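Local structure of beta-galactosidase/beta-glucuronidase (6MVF) at residues G71-T76 / G157-G162; R88-V93 / D174-G179; D99-V104 / A109-G114. The protein probably hydrolyses beta-glucuronides as a member of glycoside hydrolase family 2, and binds flavin mononucleotide. All blocks are in the same frame, centred on the assembly; numbering follows the deposited sequence.

Contacts 1 and 3 lie within the sugar-binding domain; contact 2 ties its strand 88-93 to the loop 174-179 at the flavin. Contacts 1 and 2 are buried and alike: a strand tyrosine lays its ring against a loop leucine. The hydroxyl differs, taking a weak bond from the loop backbone in contact 1 and donating to a carboxylate in contact 2. Contact 3 lies at the surface, where backbone hydrogen bonds between neighbouring strands are the main link. Residues 71-76 and both strands of contact 3 belong to one sheet, residues 88-93 to the sheet facing it. Leu159 of contact 1 packs on Val93 of contact 2, and Val91 of contact 2 on Val102 of contact 3.

Contact 1: residues G71-T76 / G157-G162; sequences GVYSRT and GGLYRG
Tyr73 reaches from strand 70-78 to Gly158 and Leu159 in the loop that leads into strand 163-168. Its CB starts the contact, 4.0 Å from Leu159 CD1. With CG anti to the carbonyl carbon (chi1 -63°), the ring is carried out toward the loop, and the same methyl lies over one ring face, offset toward the rim: CG is 3.7 Å from Leu159 CD1. This is a CH-pi contact, CD1 standing 3.9 Å from the ring centroid. Further along the ring, Tyr73 CE1 meets Leu159 CG at 3.8 Å, because the two side chains slide past each other in opposite directions. At the tip, Tyr73 OH approaches Gly158 CA to 3.3 Å, with this carbon near the ring plane at its edge. The hydroxyl also takes a weak hydrogen bond from Leu159 N, at 3.4 Å and 158°. Glycine suits position 158 because its backbone angles are unfavourable for other residues and its lack of a side chain leaves room for the hydroxyl. The stronger polar partner of Tyr73 OH is His52 ND1, and the two rings meet nearly perpendicular. Tyrosine thus supplies a long apolar ring for the buried interface and a polar end for the loop backbone. The contact packs the sheet of strand 70-78 against the loop entering the facing sheet, to which Leu159 carries the link through Val93, within the family 2 beta-sandwich.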
loop_
_atom_site.group_PDB
_atom_site.type_symbol
_atom_site.label_atom_id
_atom_site.label_comp_id
_atom_site.label_asym_id
_atom_site.label_seq_id
_atom_site.Cartn_x
_atom_site.Cartn_y
_atom_site.Cartn_z
ATOM N N GLY A 71 -37.000 -0.138 -10.651
ATOM C CA GLY A 71 -35.811 -0.031 -11.482
ATOM C C GLY A 71 -35.255 -1.419 -11.752
ATOM O O GLY A 71 -35.173 -2.250 -10.845
ATOM N N VAL A 72 -34.897 -1.664 -13.009
ATOM C CA VAL A 72 -34.327 -2.931 -13.451
ATOM C C VAL A 72 -32.843 -2.714 -13.695
ATOM O O VAL A 72 -32.456 -1.871 -14.518
ATOM C CB VAL A 72 -35.017 -3.458 -14.719
ATOM C CG1 VAL A 72 -34.381 -4.769 -15.179
ATOM C CG2 VAL A 72 -36.472 -3.667 -14.443
ATOM N N TYR A 73 -32.022 -3.460 -12.964
ATOM C CA TYR A 73 -30.581 -3.511 -13.174
ATOM C C TYR A 73 -30.275 -4.742 -14.011
ATOM O O TYR A 73 -30.907 -5.787 -13.838
ATOM C CB TYR A 73 -29.799 -3.600 -11.843
ATOM C CG TYR A 73 -29.925 -2.428 -10.857
ATOM C CD1 TYR A 73 -30.978 -2.353 -9.943
ATOM C CD2 TYR A 73 -28.958 -1.431 -10.815
ATOM C CE1 TYR A 73 -31.078 -1.310 -9.036
ATOM C CE2 TYR A 73 -29.046 -0.382 -9.917
ATOM C CZ TYR A 73 -30.112 -0.319 -9.026
ATOM O OH TYR A 73 -30.177 0.743 -8.134
ATOM N N SER A 74 -29.295 -4.630 -14.904
ATOM C CA SER A 74 -28.871 -5.806 -15.648
ATOM C C SER A 74 -27.419 -5.652 -16.062
ATOM O O SER A 74 -26.942 -4.539 -16.303
ATOM C CB SER A 74 -29.747 -6.060 -16.883
ATOM O OG SER A 74 -29.476 -5.103 -17.883
ATOM N N ARG A 75 -26.725 -6.788 -16.134
ATOM C CA ARG A 75 -25.335 -6.846 -16.568
ATOM C C ARG A 75 -25.044 -8.252 -17.067
ATOM O O ARG A 75 -25.861 -9.163 -16.929
ATOM C CB ARG A 75 -24.369 -6.468 -15.443
ATOM C CG ARG A 75 -24.180 -7.544 -14.394
ATOM C CD ARG A 75 -22.906 -7.281 -13.614
ATOM N NE ARG A 75 -21.790 -8.029 -14.179
ATOM C CZ ARG A 75 -20.521 -7.883 -13.818
ATOM N NH1 ARG A 75 -20.176 -7.006 -12.894
ATOM N NH2 ARG A 75 -19.594 -8.621 -14.391
ATOM N N THR A 76 -23.849 -8.422 -17.634
ATOM C CA THR A 76 -23.378 -9.702 -18.148
ATOM C C THR A 76 -22.296 -10.273 -17.234
ATOM O O THR A 76 -21.586 -9.528 -16.557
ATOM C CB THR A 76 -22.876 -9.519 -19.579
ATOM O OG1 THR A 76 -24.009 -9.244 -20.404
ATOM C CG2 THR A 76 -22.156 -10.765 -20.110
ATOM N N GLY A 157 -34.184 3.453 -2.909
ATOM C CA GLY A 157 -34.377 2.254 -3.699
ATOM C C GLY A 157 -33.087 1.786 -4.345
ATOM O O GLY A 157 -32.181 2.570 -4.603
ATOM N N GLY A 158 -33.007 0.485 -4.593
ATOM C CA GLY A 158 -31.938 -0.036 -5.415
ATOM C C GLY A 158 -30.996 -1.013 -4.746
ATOM O O GLY A 158 -31.280 -1.559 -3.673
ATOM N N LEU A 159 -29.861 -1.245 -5.408
ATOM C CA LEU A 159 -28.856 -2.211 -4.972
ATOM C C LEU A 159 -27.733 -1.452 -4.266
ATOM O O LEU A 159 -26.647 -1.243 -4.807
ATOM C CB LEU A 159 -28.340 -2.996 -6.173
ATOM C CG LEU A 159 -29.292 -3.940 -6.879
ATOM C CD1 LEU A 159 -28.599 -4.514 -8.099
ATOM C CD2 LEU A 159 -29.713 -5.042 -5.909
ATOM N N TYR A 160 -28.000 -1.022 -3.039
ATOM C CA TYR A 160 -27.154 -0.007 -2.423
ATOM C C TYR A 160 -25.972 -0.603 -1.644
ATOM O O TYR A 160 -25.242 0.145 -0.982
ATOM C CB TYR A 160 -28.007 0.913 -1.538
ATOM C CG TYR A 160 -28.630 0.206 -0.376
ATOM C CD1 TYR A 160 -29.861 -0.424 -0.491
ATOM C CD2 TYR A 160 -27.968 0.151 0.851
ATOM C CE1 TYR A 160 -30.423 -1.087 0.604
ATOM C CE2 TYR A 160 -28.510 -0.498 1.938
ATOM C CZ TYR A 160 -29.734 -1.115 1.824
ATOM O OH TYR A 160 -30.252 -1.765 2.936
ATOM N N ARG A 161 -25.763 -1.926 -1.732
ATOM C CA ARG A 161 -24.640 -2.603 -1.093
ATOM C C ARG A 161 -23.804 -3.453 -2.040
ATOM O O ARG A 161 -22.750 -3.950 -1.620
ATOM C CB ARG A 161 -25.120 -3.507 0.055
ATOM C CG ARG A 161 -25.666 -2.757 1.261
ATOM C CD ARG A 161 -25.947 -3.684 2.446
ATOM N NE ARG A 161 -26.561 -2.905 3.505
ATOM C CZ ARG A 161 -27.422 -3.368 4.406
ATOM N NH1 ARG A 161 -27.785 -4.646 4.405
ATOM N NH2 ARG A 161 -27.931 -2.530 5.305
ATOM N N GLY A 162 -24.243 -3.649 -3.287
ATOM C CA GLY A 162 -23.525 -4.455 -4.253
ATOM C C GLY A 162 -24.031 -5.882 -4.286
ATOM O O GLY A 162 -24.923 -6.280 -3.533
#

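Contact 2: residues R88-V93 / D174-G179; sequences RVYVEV and DLDYYG. With FMN (flavin mononucleotide), chain G.
An Asx turn at the flavin site presents Leu175 and Asp176 to Tyr90 of strand 88-93. Leu175 lies over one face of the Tyr90 ring: its CB makes a CH-pi contact 4.1 Å from the centroid, and its CD1 is 3.9 Å from Tyr90 CD1. Asp176 comes to the edge instead. Its OD2 accepts a hydrogen bond from Tyr90 OH at 2.5 Å, on the syn side but 32° out of the carboxylate plane, and ring and carboxylate planes are turned 46° apart. Tyrosine therefore serves both neighbours, the buried leucine with its face and the exposed aspartate with its hydroxyl. Asp174 makes the turn: its OD1 accepts from Asp176 N at 2.8 Å, while its OD2 accepts a hydrogen bond from FMN N3 at 2.9 Å, so one carboxylate shapes the loop and reads the flavin edge. Beyond it, Tyr177 lays one ring face against the isoalloxazine near C10, with Tyr178 CD1 over the opposite face. Tyr177 OH donates to FMN O3P at 2.6 Å and accepts from FMN O2' at 2.7 Å. Strand and loop together join the sugar-binding domain to the FMN pocket, completed by residues such as Phe202 and Lys379.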
loop_
_atom_site.group_PDB
_atom_site.type_symbol
_atom_site.label_atom_id
_atom_site.label_comp_id
_atom_site.label_asym_id
_atom_site.label_seq_id
_atom_site.Cartn_x
_atom_site.Cartn_y
_atom_site.Cartn_z
ATOM N N ARG A 88 -21.059 -25.420 -8.405
ATOM C CA ARG A 88 -22.310 -24.711 -8.207
ATOM C C ARG A 88 -22.046 -23.214 -8.258
ATOM O O ARG A 88 -20.945 -22.745 -7.948
ATOM C CB ARG A 88 -22.960 -25.118 -6.879
ATOM C CG ARG A 88 -23.009 -26.632 -6.721
ATOM C CD ARG A 88 -24.199 -27.112 -5.926
ATOM N NE ARG A 88 -25.477 -26.705 -6.507
ATOM C CZ ARG A 88 -26.002 -27.237 -7.605
ATOM N NH1 ARG A 88 -25.349 -28.183 -8.259
ATOM N NH2 ARG A 88 -27.178 -26.823 -8.042
ATOM N N VAL A 89 -23.060 -22.474 -8.697
ATOM C CA VAL A 89 -22.973 -21.033 -8.873
ATOM C C VAL A 89 -24.112 -20.391 -8.104
ATOM O O VAL A 89 -25.263 -20.828 -8.212
ATOM C CB VAL A 89 -23.033 -20.633 -10.356
ATOM C CG1 VAL A 89 -22.864 -19.111 -10.507
ATOM C CG2 VAL A 89 -21.988 -21.435 -11.159
ATOM N N TYR A 90 -23.792 -19.368 -7.321
ATOM C CA TYR A 90 -24.769 -18.650 -6.522
ATOM C C TYR A 90 -24.629 -17.163 -6.803
ATOM O O TYR A 90 -23.512 -16.661 -6.951
ATOM C CB TYR A 90 -24.567 -18.918 -5.019
ATOM C CG TYR A 90 -25.159 -20.211 -4.489
ATOM C CD1 TYR A 90 -24.516 -21.442 -4.672
ATOM C CD2 TYR A 90 -26.342 -20.197 -3.761
ATOM C CE1 TYR A 90 -25.073 -22.628 -4.163
ATOM C CE2 TYR A 90 -26.892 -21.369 -3.240
ATOM C CZ TYR A 90 -26.267 -22.574 -3.441
ATOM O OH TYR A 90 -26.849 -23.713 -2.919
ATOM N N VAL A 91 -25.753 -16.457 -6.885
ATOM C CA VAL A 91 -25.735 -14.997 -6.873
ATOM C C VAL A 91 -26.106 -14.547 -5.471
ATOM O O VAL A 91 -27.016 -15.104 -4.848
ATOM C CB VAL A 91 -26.664 -14.369 -7.937
ATOM C CG1 VAL A 91 -28.081 -14.846 -7.789
ATOM C CG2 VAL A 91 -26.631 -12.877 -7.820
ATOM N N GLU A 92 -25.359 -13.574 -4.950
ATOM C CA GLU A 92 -25.559 -13.049 -3.606
ATOM C C GLU A 92 -25.816 -11.550 -3.707
ATOM O O GLU A 92 -24.931 -10.790 -4.112
ATOM C CB GLU A 92 -24.347 -13.357 -2.737
ATOM C CG GLU A 92 -24.296 -12.623 -1.423
ATOM C CD GLU A 92 -23.091 -13.030 -0.586
ATOM O OE1 GLU A 92 -23.207 -14.031 0.177
ATOM O OE2 GLU A 92 -22.027 -12.357 -0.699
ATOM N N VAL A 93 -27.036 -11.130 -3.360
ATOM C CA VAL A 93 -27.415 -9.721 -3.262
ATOM C C VAL A 93 -27.286 -9.307 -1.802
ATOM O O VAL A 93 -27.888 -9.935 -0.920
ATOM C CB VAL A 93 -28.847 -9.486 -3.768
ATOM C CG1 VAL A 93 -29.243 -8.017 -3.601
ATOM C CG2 VAL A 93 -28.995 -9.942 -5.227
ATOM N N ASP A 174 -23.363 -24.236 3.897
ATOM C CA ASP A 174 -24.701 -23.831 3.473
ATOM C C ASP A 174 -24.748 -22.360 3.086
ATOM O O ASP A 174 -24.388 -21.484 3.880
ATOM C CB ASP A 174 -25.701 -24.121 4.600
ATOM C CG ASP A 174 -27.165 -24.134 4.127
ATOM O OD1 ASP A 174 -27.447 -23.736 2.979
ATOM O OD2 ASP A 174 -28.044 -24.556 4.910
ATOM N N LEU A 175 -25.227 -22.106 1.864
ATOM C CA LEU A 175 -25.415 -20.774 1.309
ATOM C C LEU A 175 -26.886 -20.410 1.183
ATOM O O LEU A 175 -27.212 -19.278 0.781
ATOM C CB LEU A 175 -24.746 -20.690 -0.070
ATOM C CG LEU A 175 -23.217 -20.659 -0.075
ATOM C CD1 LEU A 175 -22.597 -21.343 -1.305
ATOM C CD2 LEU A 175 -22.797 -19.214 -0.002
ATOM N N ASP A 176 -27.779 -21.340 1.525
ATOM C CA ASP A 176 -29.194 -21.278 1.166
ATOM C C ASP A 176 -30.106 -20.927 2.320
ATOM O O ASP A 176 -31.315 -20.855 2.119
ATOM C CB ASP A 176 -29.660 -22.618 0.576
ATOM C CG ASP A 176 -29.261 -22.778 -0.863
ATOM O OD1 ASP A 176 -29.492 -21.825 -1.645
ATOM O OD2 ASP A 176 -28.702 -23.840 -1.208
ATOM N N TYR A 177 -29.577 -20.722 3.515
ATOM C CA TYR A 177 -30.410 -20.553 4.699
ATOM C C TYR A 177 -30.396 -19.082 5.145
ATOM O O TYR A 177 -29.522 -18.642 5.893
ATOM C CB TYR A 177 -29.953 -21.500 5.800
ATOM C CG TYR A 177 -30.946 -21.554 6.927
ATOM C CD1 TYR A 177 -32.143 -22.250 6.800
ATOM C CD2 TYR A 177 -30.712 -20.869 8.098
ATOM C CE1 TYR A 177 -33.054 -22.271 7.834
ATOM C CE2 TYR A 177 -31.612 -20.889 9.125
ATOM C CZ TYR A 177 -32.772 -21.584 8.991
ATOM O OH TYR A 177 -33.638 -21.571 10.041
ATOM N N TYR A 178 -31.385 -18.326 4.662
ATOM C CA TYR A 178 -31.634 -16.950 5.099
ATOM C C TYR A 178 -30.399 -16.078 4.990
ATOM O O TYR A 178 -30.170 -15.205 5.826
ATOM C CB TYR A 178 -32.162 -16.914 6.523
ATOM C CG TYR A 178 -33.544 -17.482 6.687
ATOM C CD1 TYR A 178 -33.731 -18.831 6.977
ATOM C CD2 TYR A 178 -34.668 -16.668 6.574
ATOM C CE1 TYR A 178 -34.997 -19.355 7.143
ATOM C CE2 TYR A 178 -35.939 -17.187 6.736
ATOM C CZ TYR A 178 -36.096 -18.528 7.025
ATOM O OH TYR A 178 -37.357 -19.048 7.189
ATOM N N GLY A 179 -29.602 -16.312 3.946
ATOM C CA GLY A 179 -28.421 -15.499 3.688
ATOM C C GLY A 179 -27.407 -15.521 4.809
ATOM O O GLY A 179 -26.667 -14.547 4.989
HETATM N N1 FMN G . -29.777 -24.343 9.348
HETATM C C2 FMN G . -29.214 -24.531 8.152
HETATM O O2 FMN G . -29.540 -25.478 7.433
HETATM N N3 FMN G . -28.302 -23.723 7.657
HETATM C C4 FMN G . -27.857 -22.686 8.295
HETATM O O4 FMN G . -27.011 -21.941 7.829
HETATM C C4A FMN G . -28.399 -22.432 9.585
HETATM N N5 FMN G . -27.965 -21.382 10.222
HETATM C C5A FMN G . -28.424 -21.083 11.420
HETATM C C6 FMN G . -27.939 -19.975 12.064
HETATM C C7 FMN G . -28.388 -19.654 13.295
HETATM C C7M FMN G . -27.861 -18.454 13.979
HETATM C C8 FMN G . -29.410 -20.481 13.923
HETATM C C8M FMN G . -29.926 -20.124 15.271
HETATM C C9 FMN G . -29.893 -21.596 13.272
HETATM C C9A FMN G . -29.431 -21.937 12.038
HETATM N N10 FMN G . -29.937 -23.040 11.367
HETATM C C10 FMN G . -29.415 -23.323 10.107
HETATM C "C1'" FMN G . -30.913 -23.849 12.084
HETATM C "C2'" FMN G . -32.345 -24.002 11.631
HETATM O "O2'" FMN G . -32.959 -22.901 12.250
HETATM C "C3'" FMN G . -33.025 -25.226 12.205
HETATM O "O3'" FMN G . -32.048 -26.148 12.636
HETATM C "C4'" FMN G . -33.881 -25.992 11.222
HETATM O "O4'" FMN G . -33.142 -26.046 10.012
HETATM C "C5'" FMN G . -35.279 -25.410 11.010
HETATM O "O5'" FMN G . -35.328 -24.583 9.861
HETATM P P FMN G . -36.505 -23.569 9.549
HETATM O O1P FMN G . -36.529 -23.577 8.073
HETATM O O2P FMN G . -37.709 -24.149 10.230
HETATM O O3P FMN G . -36.184 -22.231 10.123
#

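Contact 3: residues D99-V104 / A109-G114; sequences DATVKV and ATTHEG
His112, paired with Ala100 across the hairpin, holds its imidazole stacked on Phe119, while Gly114 O lies in the ring plane at the edge. Setting CG anti to the backbone N (chi1 -176°) swings the ring away from strand 99-104, and its NE2 is hydrogen-bonded to Glu380. The backbones hold the strands together. Ala100 N gives to His112 O at 2.8 Å, and His112 N returns a bond to Ala100 O at 2.9 Å. Val102 N meets Thr110 O almost straight (178°). At Val102 O the register slips: Ala109 N donates at 2.6 Å and Thr110 N only weakly at 3.5 Å, so two residues face one. Small Ala100 and branched Val102 share a side of the sheet with Thr110, turned toward strand 119-122 of the other layer; Val102 CG2 and Thr110 CG2 lie side by side 4.0 Å apart. On the reverse side, Thr101 and Thr111 point the same way, with Thr101 OG1 3.3 Å from Thr111 CG2, beta-branched residues well suited to extended backbone. Here too Glu113 is hydrogen-bonded to His373, and Lys103 forms a salt bridge with Glu137. It is an antiparallel beta hairpin with a classic beta bulge, at the margin of a sandwich sheet.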
loop_
_atom_site.group_PDB
_atom_site.type_symbol
_atom_site.label_atom_id
_atom_site.label_comp_id
_atom_site.label_asym_id
_atom_site.label_seq_id
_atom_site.Cartn_x
_atom_site.Cartn_y
_atom_site.Cartn_z
ATOM N N ASP A 99 -37.818 -4.581 -2.504
ATOM C CA ASP A 99 -38.439 -5.797 -3.011
ATOM C C ASP A 99 -37.720 -6.146 -4.301
ATOM O O ASP A 99 -37.426 -5.249 -5.094
ATOM C CB ASP A 99 -39.936 -5.564 -3.262
ATOM C CG ASP A 99 -40.730 -6.852 -3.411
ATOM O OD1 ASP A 99 -40.118 -7.945 -3.391
ATOM O OD2 ASP A 99 -41.979 -6.771 -3.551
ATOM N N ALA A 100 -37.411 -7.427 -4.511
ATOM C CA ALA A 100 -36.516 -7.777 -5.606
ATOM C C ALA A 100 -36.916 -9.076 -6.292
ATOM O O ALA A 100 -37.510 -9.972 -5.683
ATOM C CB ALA A 100 -35.064 -7.892 -5.134
ATOM N N THR A 101 -36.565 -9.165 -7.579
ATOM C CA THR A 101 -36.670 -10.388 -8.371
ATOM C C THR A 101 -35.379 -10.559 -9.152
ATOM O O THR A 101 -34.934 -9.619 -9.819
ATOM C CB THR A 101 -37.862 -10.346 -9.346
ATOM O OG1 THR A 101 -39.090 -10.235 -8.614
ATOM C CG2 THR A 101 -37.901 -11.620 -10.172
ATOM N N VAL A 102 -34.777 -11.744 -9.081
ATOM C CA VAL A 102 -33.526 -12.029 -9.779
ATOM C C VAL A 102 -33.817 -12.977 -10.936
ATOM O O VAL A 102 -34.440 -14.029 -10.747
ATOM C CB VAL A 102 -32.460 -12.616 -8.828
ATOM C CG1 VAL A 102 -31.129 -12.832 -9.568
ATOM C CG2 VAL A 102 -32.239 -11.700 -7.635
ATOM N N LYS A 103 -33.363 -12.613 -12.133
ATOM C CA LYS A 103 -33.471 -13.468 -13.310
ATOM C C LYS A 103 -32.090 -13.712 -13.897
ATOM O O LYS A 103 -31.296 -12.775 -14.048
ATOM C CB LYS A 103 -34.368 -12.852 -14.387
ATOM C CG LYS A 103 -35.850 -12.960 -14.143
ATOM C CD LYS A 103 -36.579 -12.075 -15.142
ATOM C CE LYS A 103 -38.066 -12.000 -14.856
ATOM N NZ LYS A 103 -38.581 -10.613 -15.015
ATOM N N VAL A 104 -31.812 -14.965 -14.242
ATOM C CA VAL A 104 -30.618 -15.325 -14.995
ATOM C C VAL A 104 -31.065 -15.845 -16.355
ATOM O O VAL A 104 -31.870 -16.784 -16.436
ATOM C CB VAL A 104 -29.762 -16.358 -14.251
ATOM C CG1 VAL A 104 -28.570 -16.762 -15.105
ATOM C CG2 VAL A 104 -29.301 -15.784 -12.928
ATOM N N ALA A 109 -34.752 -16.649 -10.824
ATOM C CA ALA A 109 -33.942 -17.429 -9.891
ATOM C C ALA A 109 -34.426 -17.321 -8.453
ATOM O O ALA A 109 -34.338 -18.303 -7.715
ATOM C CB ALA A 109 -32.471 -17.001 -9.962
ATOM N N THR A 110 -34.968 -16.169 -8.054
ATOM C CA THR A 110 -35.502 -15.971 -6.713
ATOM C C THR A 110 -36.175 -14.605 -6.641
ATOM O O THR A 110 -35.949 -13.737 -7.495
ATOM C CB THR A 110 -34.399 -16.095 -5.638
ATOM O OG1 THR A 110 -35.003 -16.340 -4.367
ATOM C CG2 THR A 110 -33.527 -14.829 -5.552
ATOM N N THR A 111 -37.010 -14.431 -5.610
ATOM C CA THR A 111 -37.580 -13.140 -5.233
ATOM C C THR A 111 -37.369 -12.906 -3.743
ATOM O O THR A 111 -37.218 -13.844 -2.956
ATOM C CB THR A 111 -39.078 -13.031 -5.522
ATOM O OG1 THR A 111 -39.766 -14.074 -4.818
ATOM C CG2 THR A 111 -39.358 -13.127 -7.009
ATOM N N HIS A 112 -37.375 -11.640 -3.352
ATOM C CA HIS A 112 -37.048 -11.322 -1.975
ATOM C C HIS A 112 -37.735 -10.039 -1.554
ATOM O O HIS A 112 -37.865 -9.099 -2.338
ATOM C CB HIS A 112 -35.540 -11.174 -1.775
ATOM C CG HIS A 112 -35.154 -10.931 -0.354
ATOM N ND1 HIS A 112 -35.024 -9.667 0.175
ATOM C CD2 HIS A 112 -34.871 -11.792 0.650
ATOM C CE1 HIS A 112 -34.667 -9.761 1.443
ATOM N NE2 HIS A 112 -34.565 -11.039 1.755
ATOM N N GLU A 113 -38.136 -9.996 -0.295
ATOM C CA GLU A 113 -38.806 -8.840 0.265
ATOM C C GLU A 113 -38.079 -8.430 1.540
ATOM O O GLU A 113 -37.579 -9.282 2.282
ATOM C CB GLU A 113 -40.265 -9.169 0.529
ATOM C CG GLU A 113 -41.096 -8.013 0.954
ATOM C CD GLU A 113 -42.524 -8.424 1.266
ATOM O OE1 GLU A 113 -43.006 -8.103 2.378
ATOM O OE2 GLU A 113 -43.160 -9.067 0.395
ATOM N N GLY A 114 -38.006 -7.123 1.789
ATOM C CA GLY A 114 -37.167 -6.624 2.862
ATOM C C GLY A 114 -35.856 -6.110 2.298
ATOM O O GLY A 114 -35.108 -6.853 1.650
#